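Local structure of lysozyme (Meretrix lusoria, 4PJ2) at residues C13-E18 and C35-I40; F89-N94 and S104-W109. The protein hydrolyses beta-1,4 linkages in peptidoglycan and chitodextrins, lyses the Gram-positive bacterium M. luteus and also acts as a chitinase. One frame throughout, in Å; residues are numbered along the deposited sequence. Where two conformers were deposited one is given.

Contact 1 of 2, residues C13-E18 and C35-I40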
loop_
_atom_site.group_PDB
_atom_site.type_symbol
_atom_site.label_atom_id
_atom_site.label_comp_id
_atom_site.label_asym_id
_atom_site.label_seq_id
_atom_site.Cartn_x
_atom_site.Cartn_y
_atom_site.Cartn_z
ATOM N N CYS D 13 -19.779 10.654 -5.993
ATOM C CA CYS D 13 -18.666 11.197 -6.752
ATOM C C CYS D 13 -17.481 10.243 -6.769
ATOM O O CYS D 13 -16.844 10.067 -7.816
ATOM C CB CYS D 13 -18.273 12.576 -6.215
ATOM S SG CYS D 13 -19.530 13.850 -6.536
ATOM N N ILE D 14 -17.171 9.614 -5.634
ATOM C CA ILE D 14 -16.093 8.638 -5.614
ATOM C C ILE D 14 -16.439 7.456 -6.510
ATOM O O ILE D 14 -15.592 6.961 -7.248
ATOM C CB ILE D 14 -15.793 8.144 -4.180
ATOM C CG1 ILE D 14 -15.287 9.319 -3.334
ATOM C CG2 ILE D 14 -14.775 6.993 -4.220
ATOM C CD1 ILE D 14 -15.163 9.031 -1.826
ATOM N N CYS D 15 -17.682 7.001 -6.440
ATOM C CA CYS D 15 -18.136 5.904 -7.280
ATOM C C CYS D 15 -17.959 6.267 -8.760
ATOM O O CYS D 15 -17.379 5.507 -9.523
ATOM C CB CYS D 15 -19.592 5.590 -6.930
ATOM S SG CYS D 15 -20.201 3.989 -7.488
ATOM N N LYS D 16 -18.405 7.454 -9.150
ATOM C CA LYS D 16 -18.249 7.887 -10.541
ATOM C C LYS D 16 -16.782 7.970 -10.946
ATOM O O LYS D 16 -16.395 7.552 -12.036
ATOM C CB LYS D 16 -18.936 9.234 -10.748
ATOM C CG LYS D 16 -20.455 9.137 -10.726
ATOM C CD LYS D 16 -21.138 10.485 -10.876
ATOM C CE LYS D 16 -22.660 10.337 -10.793
ATOM N NZ LYS D 16 -23.406 11.603 -11.071
ATOM N N MET D 17 -15.953 8.475 -10.043
ATOM C CA MET D 17 -14.521 8.583 -10.298
ATOM C C MET D 17 -13.890 7.223 -10.553
ATOM O O MET D 17 -13.075 7.080 -11.460
ATOM C CB MET D 17 -13.846 9.226 -9.077
ATOM C CG MET D 17 -12.355 9.514 -9.228
ATOM S SD MET D 17 -12.057 10.619 -10.654
ATOM C CE MET D 17 -10.297 10.909 -10.383
ATOM N N GLU D 18 -14.272 6.220 -9.758
ATOM C CA GLU D 18 -13.582 4.929 -9.753
ATOM C C GLU D 18 -14.010 4.047 -10.916
ATOM O O GLU D 18 -13.183 3.342 -11.494
ATOM C CB GLU D 18 -13.849 4.177 -8.438
ATOM C CG GLU D 18 -13.163 4.770 -7.217
ATOM C CD GLU D 18 -11.653 4.757 -7.322
ATOM O OE1 GLU D 18 -11.099 3.956 -8.106
ATOM O OE2 GLU D 18 -11.024 5.549 -6.580
ATOM N N CYS D 35 -11.546 -4.402 -7.334
ATOM C CA CYS D 35 -12.862 -4.863 -7.741
ATOM C C CYS D 35 -13.991 -3.854 -7.566
ATOM O O CYS D 35 -14.056 -3.125 -6.573
ATOM C CB CYS D 35 -13.216 -6.139 -6.961
ATOM S SG CYS D 35 -11.999 -7.479 -7.079
ATOM N N GLY D 36 -14.899 -3.834 -8.536
ATOM C CA GLY D 36 -16.228 -3.293 -8.310
ATOM C C GLY D 36 -16.402 -1.796 -8.377
ATOM O O GLY D 36 -15.527 -1.059 -8.841
ATOM N N TYR D 37 -17.565 -1.370 -7.887
ATOM C CA TYR D 37 -18.004 0.024 -7.917
ATOM C C TYR D 37 -16.967 1.010 -7.407
ATOM O O TYR D 37 -16.822 2.104 -7.954
ATOM C CB TYR D 37 -19.250 0.194 -7.044
ATOM C CG TYR D 37 -20.503 -0.471 -7.576
ATOM C CD1 TYR D 37 -20.834 -1.772 -7.215
ATOM C CD2 TYR D 37 -21.371 0.218 -8.412
ATOM C CE1 TYR D 37 -21.990 -2.374 -7.695
ATOM C CE2 TYR D 37 -22.522 -0.377 -8.889
ATOM C CZ TYR D 37 -22.823 -1.670 -8.525
ATOM O OH TYR D 37 -23.970 -2.259 -8.994
ATOM N N PHE D 38 -16.280 0.646 -6.317
ATOM C CA PHE D 38 -15.340 1.547 -5.645
ATOM C C PHE D 38 -13.889 1.117 -5.841
ATOM O O PHE D 38 -12.987 1.716 -5.265
ATOM C CB PHE D 38 -15.678 1.668 -4.149
ATOM C CG PHE D 38 -16.946 2.427 -3.890
ATOM C CD1 PHE D 38 -18.169 1.774 -3.848
ATOM C CD2 PHE D 38 -16.919 3.805 -3.748
ATOM C CE1 PHE D 38 -19.341 2.487 -3.617
ATOM C CE2 PHE D 38 -18.081 4.520 -3.526
ATOM C CZ PHE D 38 -19.294 3.862 -3.471
ATOM N N GLN D 39 -13.657 0.088 -6.659
ATOM C CA GLN D 39 -12.301 -0.398 -6.948
ATOM C C GLN D 39 -11.531 -0.685 -5.645
ATOM O O GLN D 39 -10.460 -0.131 -5.381
ATOM C CB GLN D 39 -11.568 0.605 -7.830
ATOM C CG GLN D 39 -12.120 0.640 -9.252
ATOM C CD GLN D 39 -11.820 -0.643 -9.995
ATOM O OE1 GLN D 39 -10.687 -0.868 -10.423
ATOM N NE2 GLN D 39 -12.815 -1.509 -10.115
ATOM N N ILE D 40 -12.106 -1.594 -4.870
ATOM C CA ILE D 40 -11.586 -1.996 -3.564
ATOM C C ILE D 40 -10.666 -3.195 -3.728
ATOM O O ILE D 40 -11.005 -4.154 -4.433
ATOM C CB ILE D 40 -12.771 -2.364 -2.630
ATOM C CG1 ILE D 40 -13.499 -1.090 -2.206
ATOM C CG2 ILE D 40 -12.300 -3.144 -1.399
ATOM C CD1 ILE D 40 -14.834 -1.343 -1.524
#

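Contact 2 of 2, residues F89-N94 and S104-W109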
loop_
_atom_site.group_PDB
_atom_site.type_symbol
_atom_site.label_atom_id
_atom_site.label_comp_id
_atom_site.label_asym_id
_atom_site.label_seq_id
_atom_site.Cartn_x
_atom_site.Cartn_y
_atom_site.Cartn_z
ATOM N N PHE D 89 -12.050 12.187 2.460
ATOM C CA PHE D 89 -12.469 10.805 2.249
ATOM C C PHE D 89 -12.058 10.289 0.870
ATOM O O PHE D 89 -11.638 9.147 0.734
ATOM C CB PHE D 89 -13.976 10.642 2.429
ATOM C CG PHE D 89 -14.490 11.027 3.807
ATOM C CD1 PHE D 89 -15.623 11.824 3.930
ATOM C CD2 PHE D 89 -13.873 10.568 4.973
ATOM C CE1 PHE D 89 -16.114 12.176 5.183
ATOM C CE2 PHE D 89 -14.377 10.924 6.241
ATOM C CZ PHE D 89 -15.493 11.721 6.333
ATOM N N ALA D 90 -12.242 11.113 -0.167
ATOM C CA ALA D 90 -11.801 10.733 -1.511
ATOM C C ALA D 90 -10.304 10.432 -1.540
ATOM O O ALA D 90 -9.867 9.460 -2.173
ATOM C CB ALA D 90 -12.166 11.843 -2.527
ATOM N N ARG D 91 -9.515 11.297 -0.919
ATOM C CA ARG D 91 -8.065 11.114 -0.915
ATOM C C ARG D 91 -7.622 9.882 -0.092
ATOM O O ARG D 91 -6.668 9.220 -0.460
ATOM C CB ARG D 91 -7.341 12.394 -0.479
ATOM C CG ARG D 91 -7.520 13.544 -1.487
ATOM C CD ARG D 91 -6.827 14.830 -1.067
ATOM N NE ARG D 91 -5.376 14.704 -1.001
ATOM C CZ ARG D 91 -4.566 15.591 -0.433
ATOM N NH1 ARG D 91 -5.059 16.689 0.139
ATOM N NH2 ARG D 91 -3.260 15.363 -0.411
ATOM N N GLU D 92 -8.343 9.561 0.984
ATOM C CA GLU D 92 -8.119 8.301 1.702
ATOM C C GLU D 92 -8.468 7.115 0.829
ATOM O O GLU D 92 -7.777 6.122 0.790
ATOM C CB GLU D 92 -8.988 8.239 2.966
ATOM C CG GLU D 92 -8.648 9.271 4.026
ATOM C CD GLU D 92 -7.358 8.979 4.706
ATOM O OE1 GLU D 92 -7.405 8.267 5.740
ATOM O OE2 GLU D 92 -6.321 9.480 4.256
ATOM N N HIS D 93 -9.570 7.243 0.105
ATOM C CA HIS D 93 -9.981 6.143 -0.725
ATOM C C HIS D 93 -8.951 5.824 -1.806
ATOM O O HIS D 93 -8.657 4.668 -2.051
ATOM C CB HIS D 93 -11.313 6.436 -1.379
ATOM C CG HIS D 93 -11.863 5.233 -2.035
ATOM N ND1 HIS D 93 -12.323 4.155 -1.317
ATOM C CD2 HIS D 93 -11.951 4.881 -3.342
ATOM C CE1 HIS D 93 -12.698 3.201 -2.146
ATOM N NE2 HIS D 93 -12.482 3.619 -3.382
ATOM N N ASN D 94 -8.387 6.872 -2.393
ATOM C CA ASN D 94 -7.408 6.722 -3.464
ATOM C C ASN D 94 -6.017 6.373 -2.944
ATOM O O ASN D 94 -5.279 5.658 -3.604
ATOM C CB ASN D 94 -7.353 8.032 -4.260
ATOM C CG ASN D 94 -6.424 7.953 -5.458
ATOM O OD1 ASN D 94 -5.519 8.765 -5.600
ATOM N ND2 ASN D 94 -6.637 6.966 -6.299
ATOM N N SER D 104 0.303 12.406 -3.854
ATOM C CA SER D 104 -0.093 11.473 -4.903
ATOM C C SER D 104 -1.585 11.435 -5.165
ATOM O O SER D 104 -2.011 10.963 -6.210
ATOM C CB SER D 104 0.363 10.056 -4.568
ATOM O OG SER D 104 -0.231 9.657 -3.337
ATOM N N THR D 105 -2.400 11.905 -4.223
ATOM C CA THR D 105 -3.850 11.880 -4.350
ATOM C C THR D 105 -4.458 13.257 -4.701
ATOM O O THR D 105 -5.663 13.378 -4.789
ATOM C CB THR D 105 -4.503 11.407 -3.026
ATOM O OG1 THR D 105 -4.175 12.345 -1.997
ATOM C CG2 THR D 105 -4.023 10.001 -2.653
ATOM N N ILE D 106 -3.618 14.287 -4.820
ATOM C CA ILE D 106 -4.105 15.647 -5.113
ATOM C C ILE D 106 -4.770 15.723 -6.479
ATOM O O ILE D 106 -5.830 16.313 -6.603
ATOM C CB ILE D 106 -2.978 16.702 -5.022
ATOM C CG1 ILE D 106 -2.554 16.884 -3.565
ATOM C CG2 ILE D 106 -3.423 18.060 -5.625
ATOM C CD1 ILE D 106 -1.326 17.747 -3.390
ATOM N N GLY D 107 -4.144 15.132 -7.498
ATOM C CA GLY D 107 -4.726 15.123 -8.830
ATOM C C GLY D 107 -6.054 14.398 -8.835
ATOM O O GLY D 107 -7.019 14.862 -9.448
ATOM N N TYR D 108 -6.119 13.284 -8.103
ATOM C CA TYR D 108 -7.357 12.504 -7.998
ATOM C C TYR D 108 -8.506 13.392 -7.505
ATOM O O TYR D 108 -9.592 13.389 -8.084
ATOM C CB TYR D 108 -7.155 11.336 -7.021
ATOM C CG TYR D 108 -8.366 10.464 -6.784
ATOM C CD1 TYR D 108 -9.275 10.765 -5.767
ATOM C CD2 TYR D 108 -8.566 9.306 -7.503
ATOM C CE1 TYR D 108 -10.362 9.962 -5.524
ATOM C CE2 TYR D 108 -9.648 8.489 -7.265
ATOM C CZ TYR D 108 -10.549 8.827 -6.254
ATOM O OH TYR D 108 -11.620 8.017 -5.968
ATOM N N TRP D 109 -8.266 14.143 -6.427
ATOM C CA TRP D 109 -9.277 15.038 -5.867
ATOM C C TRP D 109 -9.619 16.186 -6.832
ATOM O O TRP D 109 -10.786 16.530 -6.992
ATOM C CB TRP D 109 -8.794 15.596 -4.527
ATOM C CG TRP D 109 -9.661 16.688 -3.976
ATOM C CD1 TRP D 109 -9.266 17.948 -3.653
ATOM C CD2 TRP D 109 -11.062 16.612 -3.662
ATOM N NE1 TRP D 109 -10.329 18.668 -3.158
ATOM C CE2 TRP D 109 -11.445 17.873 -3.160
ATOM C CE3 TRP D 109 -12.029 15.601 -3.759
ATOM C CZ2 TRP D 109 -12.752 18.152 -2.750
ATOM C CZ3 TRP D 109 -13.322 15.884 -3.357
ATOM C CH2 TRP D 109 -13.674 17.148 -2.868
#

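Contact 1 of 2, residues C13-E18 and C35-I40
E18 of helix 8-19 leans over the turn G36-Q39. Its CB lies 3.7 Å from the carbonyl O of Y37. CG comes next and meets O of F38 at 3.6 Å. The chain then bends at chi2 (-62°), which carries CD over toward Q39. At the tip, OE1 touches CB of Q39 at 3.4 Å, a packing contact. OE2 is hydrogen-bonded to Y108 OH and also to S86 of the chain of Putative exported protein.

One helical turn earlier, C15 has SG anti to its backbone N (chi1 -163°). The sulfur, disulfide-bonded to C21, sits 4.4 Å from the centroid of the F38 ring, over one face and offset toward the rim. I14 reaches the edge of that ring with CG2, in its plane.

The turn is type I and leads into a G1 beta bulge, in which Q39 and I40 both face C35. NE2 of Q39 returns to O of G36 at 3.0 Å, nearly straight at 172°, and N of Q39 bonds the same oxygen.

No hydrogen bond joins the two segments. E18, the predicted proton donor, rests against the turn by van der Waals contact, while its polar grip comes from other residues.

Contact 2 of 2, residues F89-N94 and S104-W109
One hydrogen bond crosses between the segments, from NE of R91 to OG1 of T105. It is 2.8 Å long and nearly straight, at 174°. The hydroxyl oxygen lies close to the guanidinium plane, at its edge. The R91 chain bends at chi3 (64°), which turns NE toward the threonine. The T105 hydroxyl has a further partner in G99 O, and R91 NH2 bonds K102 O. CG1 of I106, a methylene, packs over one face of this flat cation.

The main stack is between N94 and Y108. CB of N94 sits over the centre of the ring, 3.5 Å from the centroid, as a CH-pi contact. The amide lies almost flat on the same face, with its plane 10° from that of the ring. Its CG is 3.3 Å from CD2 of Y108. The amide is held from outside as well: OD1 bonds Y89 and ND2 bonds S86, both of the chain of Putative exported protein.

These residues join helix 86-95 to the 3-10 turn at 104-105 and the first turn of helix 106-112 in the type-I lysozyme fold of glycosyl hydrolase family 22. H93 is a substrate-binding residue, and N94 is assigned that role by similarity. The other chain bonds to the backbone of both, which is consistent with it occupying part of the substrate site.

Apolar contacts lie beside these. CB of A90 touches CE3 of W109 at 4.0 Å and lies at the edge of the Y108 ring, in its plane. CG of R91 meets CB of W109 at 3.9 Å.

Overall arrangement
Contact 1 comes first along the chain and is complete before contact 2 begins. Their centres are about 12 Å apart. Contact 1 sets helix 8-19 against the turn between strands 32-35 and 40-41 of the small antiparallel sheet. Contact 2 pairs helices 86-95 and 106-112. The two touch directly, and one meeting point is the E18 carboxylate. F38 O lies 2.7 Å from H93 NE2, a probable hydrogen bond that ties the turn to helix 86-95. Sheet turn and helices thus meet around a predicted catalytic residue and H93, which binds substrate. The other chain reaches both contacts through one serine.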